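Catabolite control protein A (PDB 2O20) probably acts as a global transcriptional regulator of carbon catabolite repression and activation, binding DNA as a member of the LacI family. Local coordinates at residues Lys61-Thr65 / Tyr92-Met96; Tyr77-Ile81 / Gln292-Asp296; Leu166-Ser171 / Asp322-Phe326. The protein carries 1 engineered substitution. One frame throughout, in Å; residues are numbered along the deposited sequence.

How the contacts relate
Contact 1 lies at one end of the chain's long axis, where the chain enters its core, contact 2 in the middle, and contact 3 farthest along, with centres about 23 Å (1 to 2), about 16 Å (2 to 3) and about 37 Å (1 to 3) apart. Contacts 1 and 2 share the subdomain built on the six-stranded parallel sheet: helix 76-91 supplies one side of contact 2 and leads into strand 95-100 of contact 1. Contact 3 belongs to the joint with the second subdomain and meets contact 2 where Pro293 packs on Asp322. Contact 1 closes before contact 3 opens, whereas contact 2 interleaves with both, so distant sequence is woven across the two-lobed, periplasmic-binding-protein-like core.

Contact 1 (Lys61-Thr65 / Tyr92-Met96); sequences KRTTT and YKYNM
The carbonyl oxygen of Lys93 has the methyl of Thr63 against it, CG2 lying 3.3 Å from Lys93 O. Lys93 itself has positive phi and is the C-prime residue of a Schellman motif, which ends helix 76-91 and turns the chain toward the sheet; its long side chain leads away from the contact.

Tyr94 comes next and lies side by side with Thr64, both side chains pointing the same way. Thr64 CG2 sits over the middle of one face of the ring in a CH-pi contact, 3.8 Å from the centroid of Tyr94 and only 9° off its normal, while Tyr92 CB is set toward the rim of the opposite face. The methyl gets there because it stands anti to the backbone N of Thr64 (chi1 -67° to OG1), and CB of Thr64 follows, 3.5 Å from Tyr94 CD1. Threonine suits the place because its beta-branch lets CB and the CG2 methyl both lie against the ring.

At Asn95 the loop becomes strand, and the unit strand 65-70, helix 76-91, strand 95-100 is recognisable as the beta-alpha-beta crossover of a Rossmann-like sheet. Asn95 N donates to Thr64 O at 2.9 Å (154° at the hydrogen), and Asn95 is also backbone-bonded to Val66, which makes Thr65 and Asn95 a parallel bridge with both side chains on the same sheet face. Within it Thr65 CA approaches Asn95 O in a CA-H...O contact of 3.5 Å. Asn95 CB comes to 3.7 Å from Thr65 OG1, a hydroxyl that also donates to Thr63 O within its own segment, at 3.2 Å.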
loop_
_atom_site.group_PDB
_atom_site.type_symbol
_atom_site.label_atom_id
_atom_site.label_comp_id
_atom_site.label_asym_id
_atom_site.label_seq_id
_atom_site.Cartn_x
_atom_site.Cartn_y
_atom_site.Cartn_z
ATOM N N LYS D 61 -9.715 -31.872 -15.863
ATOM C CA LYS D 61 -9.945 -30.536 -16.380
ATOM C C LYS D 61 -8.840 -29.597 -15.881
ATOM O O LYS D 61 -8.251 -29.802 -14.814
ATOM C CB LYS D 61 -11.328 -29.986 -16.003
ATOM C CG LYS D 61 -11.640 -28.668 -16.725
ATOM C CD LYS D 61 -13.061 -28.202 -16.526
ATOM C CE LYS D 61 -13.263 -26.809 -17.110
ATOM N NZ LYS D 61 -14.583 -26.224 -16.729
ATOM N N ARG D 62 -8.542 -28.595 -16.698
ATOM C CA ARG D 62 -7.648 -27.513 -16.329
ATOM C C ARG D 62 -7.899 -27.068 -14.870
ATOM O O ARG D 62 -9.056 -26.985 -14.420
ATOM C CB ARG D 62 -7.909 -26.340 -17.280
ATOM C CG ARG D 62 -6.993 -25.135 -17.118
ATOM C CD ARG D 62 -5.578 -25.483 -17.496
ATOM N NE ARG D 62 -5.501 -26.144 -18.805
ATOM C CZ ARG D 62 -4.391 -26.687 -19.297
ATOM N NH1 ARG D 62 -3.257 -26.647 -18.597
ATOM N NH2 ARG D 62 -4.414 -27.266 -20.494
ATOM N N THR D 63 -6.831 -26.772 -14.133
ATOM C CA THR D 63 -6.996 -26.183 -12.805
ATOM C C THR D 63 -7.847 -24.936 -12.906
ATOM O O THR D 63 -7.631 -24.106 -13.786
ATOM C CB THR D 63 -5.656 -25.775 -12.183
ATOM O OG1 THR D 63 -4.809 -26.923 -12.124
ATOM C CG2 THR D 63 -5.861 -25.225 -10.761
ATOM N N THR D 64 -8.812 -24.809 -12.007
ATOM C CA THR D 64 -9.659 -23.615 -11.959
ATOM C C THR D 64 -8.819 -22.338 -11.823
ATOM O O THR D 64 -7.836 -22.291 -11.047
ATOM C CB THR D 64 -10.667 -23.749 -10.807
ATOM O OG1 THR D 64 -11.580 -24.810 -11.125
ATOM C CG2 THR D 64 -11.407 -22.468 -10.539
ATOM N N THR D 65 -9.209 -21.324 -12.595
ATOM C CA THR D 65 -8.424 -20.093 -12.722
ATOM C C THR D 65 -9.368 -18.933 -12.499
ATOM O O THR D 65 -10.386 -18.820 -13.181
ATOM C CB THR D 65 -7.728 -19.971 -14.097
ATOM O OG1 THR D 65 -6.802 -21.056 -14.274
ATOM C CG2 THR D 65 -6.983 -18.647 -14.229
ATOM N N TYR D 92 -7.918 -24.047 -2.285
ATOM C CA TYR D 92 -8.329 -25.038 -3.279
ATOM C C TYR D 92 -7.287 -25.254 -4.384
ATOM O O TYR D 92 -7.559 -25.945 -5.341
ATOM C CB TYR D 92 -9.668 -24.639 -3.896
ATOM C CG TYR D 92 -10.798 -24.547 -2.897
ATOM C CD1 TYR D 92 -11.275 -25.687 -2.238
ATOM C CD2 TYR D 92 -11.372 -23.324 -2.585
ATOM C CE1 TYR D 92 -12.313 -25.599 -1.296
ATOM C CE2 TYR D 92 -12.419 -23.233 -1.677
ATOM C CZ TYR D 92 -12.885 -24.379 -1.042
ATOM O OH TYR D 92 -13.916 -24.287 -0.132
ATOM N N LYS D 93 -6.105 -24.648 -4.225
ATOM C CA LYS D 93 -5.041 -24.625 -5.220
ATOM C C LYS D 93 -5.478 -24.111 -6.614
ATOM O O LYS D 93 -5.025 -24.603 -7.649
ATOM C CB LYS D 93 -4.359 -25.995 -5.289
ATOM C CG LYS D 93 -4.299 -26.696 -3.944
ATOM C CD LYS D 93 -2.959 -27.318 -3.552
ATOM C CE LYS D 93 -2.309 -28.146 -4.612
ATOM N NZ LYS D 93 -1.093 -28.868 -4.099
ATOM N N TYR D 94 -6.363 -23.114 -6.625
ATOM C CA TYR D 94 -6.783 -22.458 -7.874
ATOM C C TYR D 94 -5.651 -21.534 -8.337
ATOM O O TYR D 94 -4.857 -21.052 -7.513
ATOM C CB TYR D 94 -8.049 -21.601 -7.693
ATOM C CG TYR D 94 -9.316 -22.338 -7.287
ATOM C CD1 TYR D 94 -9.477 -23.720 -7.500
ATOM C CD2 TYR D 94 -10.387 -21.627 -6.727
ATOM C CE1 TYR D 94 -10.656 -24.367 -7.133
ATOM C CE2 TYR D 94 -11.560 -22.262 -6.352
ATOM C CZ TYR D 94 -11.695 -23.621 -6.559
ATOM O OH TYR D 94 -12.864 -24.193 -6.170
ATOM N N ASN D 95 -5.582 -21.271 -9.628
ATOM C CA ASN D 95 -4.667 -20.242 -10.148
ATOM C C ASN D 95 -5.306 -18.869 -9.998
ATOM O O ASN D 95 -6.513 -18.716 -10.172
ATOM C CB ASN D 95 -4.328 -20.484 -11.627
ATOM C CG ASN D 95 -3.707 -21.834 -11.885
ATOM O OD1 ASN D 95 -4.086 -22.516 -12.842
ATOM N ND2 ASN D 95 -2.752 -22.216 -11.073
ATOM N N MET D 96 -4.493 -17.860 -9.681
ATOM C CA MET D 96 -4.945 -16.464 -9.521
ATOM C C MET D 96 -4.213 -15.598 -10.558
ATOM O O MET D 96 -2.992 -15.688 -10.661
ATOM C CB MET D 96 -4.537 -15.929 -8.140
ATOM C CG MET D 96 -5.302 -16.478 -6.959
ATOM S SD MET D 96 -6.790 -15.535 -6.659
ATOM C CE MET D 96 -6.066 -13.929 -6.298
#

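Contact 2 (Tyr77-Ile81 / Gln292-Asp296); sequences YFAAI and QPLYD
Helix 76-91 meets the first turn of helix 294-309 here, with Leu294 packed against Tyr77, Ala80 and Ile81. The two methyls of Leu294 divide the work: CD2 approaches the Tyr77 ring obliquely, 3.4 Å from CE1, and CD1 rests 3.9 Å from Ala80 CB. The small alanine lets the backbones close in, and Ile81 CA approaches Leu294 O in a CA-H...O contact of 3.5 Å. Leu294 follows Pro293, the N-cap residue and centre of an inverse gamma turn, at the point where the chain returns from the second subdomain to the first, one of the crossovers expected in a LacI-type core. Because chi1 of Tyr77 (174°) swings CG opposite the backbone N, the phenol extends toward Gln292, whose OE1 lies near the ring plane, 3.6 Å from Tyr77 OH. A water bridges the two, 3.2 Å from Tyr77 OH and 2.9 Å from Gln292 NE2, which donates to it and also to Gly274 O. Shortening Tyr77 to an alanine would probably open a gap beside Leu294 CD2 and cost that water its phenol partner. Tyr295 starts away from the other segment, and its OH is hydrogen-bonded to Asp87, further along helix 76-91.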
loop_
_atom_site.group_PDB
_atom_site.type_symbol
_atom_site.label_atom_id
_atom_site.label_comp_id
_atom_site.label_asym_id
_atom_site.label_seq_id
_atom_site.Cartn_x
_atom_site.Cartn_y
_atom_site.Cartn_z
ATOM N N TYR D 77 -6.145 -0.403 0.161
ATOM C CA TYR D 77 -7.566 -0.786 0.212
ATOM C C TYR D 77 -7.842 -2.010 -0.680
ATOM O O TYR D 77 -8.332 -3.042 -0.194
ATOM C CB TYR D 77 -8.445 0.415 -0.206
ATOM C CG TYR D 77 -9.909 0.113 -0.332
ATOM C CD1 TYR D 77 -10.734 0.202 0.751
ATOM C CD2 TYR D 77 -10.460 -0.294 -1.550
ATOM C CE1 TYR D 77 -12.103 -0.100 0.662
ATOM C CE2 TYR D 77 -11.832 -0.600 -1.659
ATOM C CZ TYR D 77 -12.633 -0.504 -0.543
ATOM O OH TYR D 77 -13.963 -0.805 -0.630
ATOM N N PHE D 78 -7.500 -1.909 -1.972
ATOM C CA PHE D 78 -7.696 -3.027 -2.898
ATOM C C PHE D 78 -6.745 -4.201 -2.615
ATOM O O PHE D 78 -7.153 -5.364 -2.682
ATOM C CB PHE D 78 -7.590 -2.570 -4.358
ATOM C CG PHE D 78 -8.671 -1.622 -4.764
ATOM C CD1 PHE D 78 -9.995 -2.029 -4.762
ATOM C CD2 PHE D 78 -8.363 -0.333 -5.165
ATOM C CE1 PHE D 78 -11.009 -1.166 -5.146
ATOM C CE2 PHE D 78 -9.370 0.553 -5.540
ATOM C CZ PHE D 78 -10.703 0.123 -5.513
ATOM N N ALA D 79 -5.506 -3.905 -2.247
ATOM C CA ALA D 79 -4.548 -4.972 -1.869
ATOM C C ALA D 79 -5.021 -5.815 -0.660
ATOM O O ALA D 79 -4.835 -7.041 -0.632
ATOM C CB ALA D 79 -3.160 -4.390 -1.630
ATOM N N ALA D 80 -5.655 -5.180 0.335
ATOM C CA ALA D 80 -6.135 -5.908 1.493
ATOM C C ALA D 80 -7.284 -6.842 1.155
ATOM O O ALA D 80 -7.322 -7.980 1.626
ATOM C CB ALA D 80 -6.523 -4.938 2.598
ATOM N N ILE D 81 -8.201 -6.384 0.327
ATOM C CA ILE D 81 -9.259 -7.230 -0.210
ATOM C C ILE D 81 -8.709 -8.417 -0.986
ATOM O O ILE D 81 -9.167 -9.568 -0.820
ATOM C CB ILE D 81 -10.247 -6.433 -1.127
ATOM C CG1 ILE D 81 -10.976 -5.354 -0.313
ATOM C CG2 ILE D 81 -11.265 -7.380 -1.769
ATOM C CD1 ILE D 81 -11.690 -4.341 -1.174
ATOM N N GLN D 292 -13.966 -0.825 7.505
ATOM C CA GLN D 292 -14.534 -1.873 6.663
ATOM C C GLN D 292 -13.699 -3.130 6.855
ATOM O O GLN D 292 -12.463 -3.049 6.991
ATOM C CB GLN D 292 -14.533 -1.474 5.192
ATOM C CG GLN D 292 -15.369 -0.221 4.875
ATOM C CD GLN D 292 -15.462 0.016 3.363
ATOM O OE1 GLN D 292 -15.467 -0.928 2.594
ATOM N NE2 GLN D 292 -15.511 1.272 2.945
ATOM N N PRO D 293 -14.358 -4.301 6.866
ATOM C CA PRO D 293 -13.665 -5.586 7.045
ATOM C C PRO D 293 -13.079 -6.062 5.714
ATOM O O PRO D 293 -13.588 -6.985 5.076
ATOM C CB PRO D 293 -14.778 -6.480 7.592
ATOM C CG PRO D 293 -15.984 -5.989 6.817
ATOM C CD PRO D 293 -15.815 -4.491 6.723
ATOM N N LEU D 294 -11.981 -5.418 5.300
ATOM C CA LEU D 294 -11.454 -5.575 3.944
ATOM C C LEU D 294 -11.030 -7.015 3.577
ATOM O O LEU D 294 -11.375 -7.510 2.517
ATOM C CB LEU D 294 -10.292 -4.621 3.747
ATOM C CG LEU D 294 -10.580 -3.095 3.820
ATOM C CD1 LEU D 294 -9.303 -2.379 3.475
ATOM C CD2 LEU D 294 -11.687 -2.672 2.903
ATOM N N TYR D 295 -10.264 -7.671 4.437
ATOM C CA TYR D 295 -9.935 -9.073 4.205
ATOM C C TYR D 295 -11.193 -9.939 4.032
ATOM O O TYR D 295 -11.274 -10.752 3.129
ATOM C CB TYR D 295 -9.097 -9.609 5.364
ATOM C CG TYR D 295 -8.686 -11.062 5.206
ATOM C CD1 TYR D 295 -7.500 -11.389 4.575
ATOM C CD2 TYR D 295 -9.475 -12.096 5.695
ATOM C CE1 TYR D 295 -7.106 -12.713 4.435
ATOM C CE2 TYR D 295 -9.092 -13.431 5.552
ATOM C CZ TYR D 295 -7.901 -13.725 4.910
ATOM O OH TYR D 295 -7.497 -15.037 4.765
ATOM N N ASP D 296 -12.181 -9.725 4.885
ATOM C CA ASP D 296 -13.439 -10.489 4.839
ATOM C C ASP D 296 -14.275 -10.216 3.596
ATOM O O ASP D 296 -14.964 -11.092 3.095
ATOM C CB ASP D 296 -14.259 -10.181 6.087
ATOM C CG ASP D 296 -13.651 -10.769 7.352
ATOM O OD1 ASP D 296 -12.885 -11.763 7.249
ATOM O OD2 ASP D 296 -13.986 -10.276 8.449
HETATM O O HOH W 1 -15.308 1.977 0.137
#

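Contact 3 (Leu166-Ser171 / Asp322-Phe326)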
loop_
_atom_site.group_PDB
_atom_site.type_symbol
_atom_site.label_atom_id
_atom_site.label_comp_id
_atom_site.label_asym_id
_atom_site.label_seq_id
_atom_site.Cartn_x
_atom_site.Cartn_y
_atom_site.Cartn_z
ATOM N N LEU D 166 -25.739 3.520 5.952
ATOM C CA LEU D 166 -25.610 3.539 7.407
ATOM C C LEU D 166 -24.263 4.136 7.852
ATOM O O LEU D 166 -24.222 4.945 8.790
ATOM C CB LEU D 166 -25.842 2.118 7.979
ATOM C CG LEU D 166 -25.708 1.918 9.486
ATOM C CD1 LEU D 166 -26.780 2.717 10.215
ATOM C CD2 LEU D 166 -25.801 0.438 9.811
ATOM N N ALA D 167 -23.167 3.734 7.213
ATOM C CA ALA D 167 -21.846 4.308 7.521
ATOM C C ALA D 167 -21.801 5.832 7.320
ATOM O O ALA D 167 -21.260 6.551 8.151
ATOM C CB ALA D 167 -20.751 3.610 6.694
ATOM N N ALA D 168 -22.375 6.312 6.223
ATOM C CA ALA D 168 -22.428 7.754 5.925
ATOM C C ALA D 168 -23.353 8.499 6.922
ATOM O O ALA D 168 -23.030 9.605 7.352
ATOM C CB ALA D 168 -22.868 7.992 4.473
ATOM N N TYR D 169 -24.474 7.885 7.311
ATOM C CA TYR D 169 -25.356 8.424 8.355
ATOM C C TYR D 169 -24.643 8.536 9.711
ATOM O O TYR D 169 -24.648 9.606 10.299
ATOM C CB TYR D 169 -26.641 7.569 8.495
ATOM C CG TYR D 169 -27.542 7.985 9.640
ATOM C CD1 TYR D 169 -28.431 9.057 9.506
ATOM C CD2 TYR D 169 -27.504 7.305 10.862
ATOM C CE1 TYR D 169 -29.264 9.436 10.559
ATOM C CE2 TYR D 169 -28.335 7.653 11.913
ATOM C CZ TYR D 169 -29.208 8.734 11.765
ATOM O OH TYR D 169 -30.025 9.082 12.816
ATOM N N GLN D 170 -24.010 7.450 10.175
ATOM C CA GLN D 170 -23.313 7.434 11.480
ATOM C C GLN D 170 -22.115 8.424 11.490
ATOM O O GLN D 170 -21.879 9.101 12.477
ATOM C CB GLN D 170 -22.799 6.037 11.816
ATOM C CG GLN D 170 -23.884 5.028 12.176
ATOM C CD GLN D 170 -23.390 3.600 12.100
ATOM O OE1 GLN D 170 -22.292 3.336 11.609
ATOM N NE2 GLN D 170 -24.216 2.661 12.574
ATOM N N SER D 171 -21.380 8.505 10.378
ATOM C CA SER D 171 -20.257 9.432 10.257
ATOM C C SER D 171 -20.709 10.901 10.365
ATOM O O SER D 171 -20.111 11.726 11.109
ATOM C CB SER D 171 -19.522 9.204 8.909
ATOM O OG SER D 171 -18.949 7.930 8.866
ATOM N N ASP D 322 -20.866 -6.235 8.250
ATOM C CA ASP D 322 -20.903 -5.152 9.241
ATOM C C ASP D 322 -19.651 -4.261 9.211
ATOM O O ASP D 322 -18.602 -4.681 8.756
ATOM C CB ASP D 322 -21.019 -5.714 10.646
ATOM C CG ASP D 322 -22.287 -6.505 10.862
ATOM O OD1 ASP D 322 -23.349 -6.164 10.275
ATOM O OD2 ASP D 322 -22.182 -7.474 11.628
ATOM N N HIS D 323 -19.775 -3.036 9.728
ATOM C CA HIS D 323 -18.637 -2.108 9.880
ATOM C C HIS D 323 -18.708 -1.493 11.288
ATOM O O HIS D 323 -19.699 -1.659 11.991
ATOM C CB HIS D 323 -18.729 -0.980 8.847
ATOM C CG HIS D 323 -19.893 -0.066 9.061
ATOM N ND1 HIS D 323 -21.162 -0.368 8.608
ATOM C CD2 HIS D 323 -19.998 1.112 9.723
ATOM C CE1 HIS D 323 -21.986 0.608 8.942
ATOM N NE2 HIS D 323 -21.311 1.504 9.644
ATOM N N GLU D 324 -17.666 -0.767 11.674
ATOM C CA GLU D 324 -17.612 -0.006 12.933
ATOM C C GLU D 324 -17.011 1.364 12.614
ATOM O O GLU D 324 -16.549 1.577 11.497
ATOM C CB GLU D 324 -16.681 -0.694 13.939
ATOM C CG GLU D 324 -16.979 -2.135 14.228
ATOM C CD GLU D 324 -15.713 -2.972 14.190
ATOM O OE1 GLU D 324 -15.229 -3.253 13.056
ATOM O OE2 GLU D 324 -15.199 -3.336 15.285
ATOM N N ILE D 325 -17.023 2.276 13.597
ATOM C CA ILE D 325 -16.262 3.546 13.517
ATOM C C ILE D 325 -15.217 3.497 14.609
ATOM O O ILE D 325 -15.524 3.194 15.772
ATOM C CB ILE D 325 -17.169 4.774 13.662
ATOM C CG1 ILE D 325 -18.096 4.874 12.440
ATOM C CG2 ILE D 325 -16.349 6.065 13.848
ATOM C CD1 ILE D 325 -18.944 6.096 12.364
ATOM N N PHE D 326 -13.961 3.717 14.221
ATOM C CA PHE D 326 -12.864 3.843 15.167
ATOM C C PHE D 326 -12.517 5.308 15.404
ATOM O O PHE D 326 -12.045 5.985 14.482
ATOM C CB PHE D 326 -11.623 3.120 14.632
ATOM C CG PHE D 326 -11.772 1.614 14.530
ATOM C CD1 PHE D 326 -12.731 0.918 15.274
ATOM C CD2 PHE D 326 -10.905 0.896 13.743
ATOM C CE1 PHE D 326 -12.847 -0.460 15.153
ATOM C CE2 PHE D 326 -11.002 -0.488 13.639
ATOM C CZ PHE D 326 -11.971 -1.161 14.349
#
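His323 and Gln170 reach for each other from opposite directions, strand side against helix side, and join through His323 NE2, which donates to Gln170 OE1 at 2.9 Å with 150° at the hydrogen. The meeting is not flat: the amide is turned 51° against the imidazole, and the nitrogen stands out of the plane of the glutamine carbonyl. Gln170 suits the place because its chain, extended beyond CG, carries the oxygen clear of the helix. His323 takes the crowded position, CG between backbone N and carbonyl carbon (chi1 67°), and this projects the ring toward helix 164-177.

There Ala167 CB covers one face, set toward the rim and 4.0 Å from the ring centroid in a CH-pi contact; a methyl is small enough to let the ring lie close. Leu166 CG meets the edge in plane, 4.0 Å from His323 CE1. Asp322 and His323 lie in the short link from strand 318-320 of one parallel sheet to strand 324-326, consistent with one of the crossovers between the two subdomains of LacI-type cores. Strand 324-326 pairs antiparallel with 289-291; Val290 of that partner also touches Ala167, Ser171 and His323.

One turn along the helix, Ile325 pushes CD1 between the Gln170 and Ser171 side chains, 3.9 Å from Gln170 CB and equally far from Ser171 OG. The serine hydroxyl donates back to Ala167 O at 2.8 Å, approaching from the face of that carbonyl opposite to Ser171 N, so two donors grip the one oxygen.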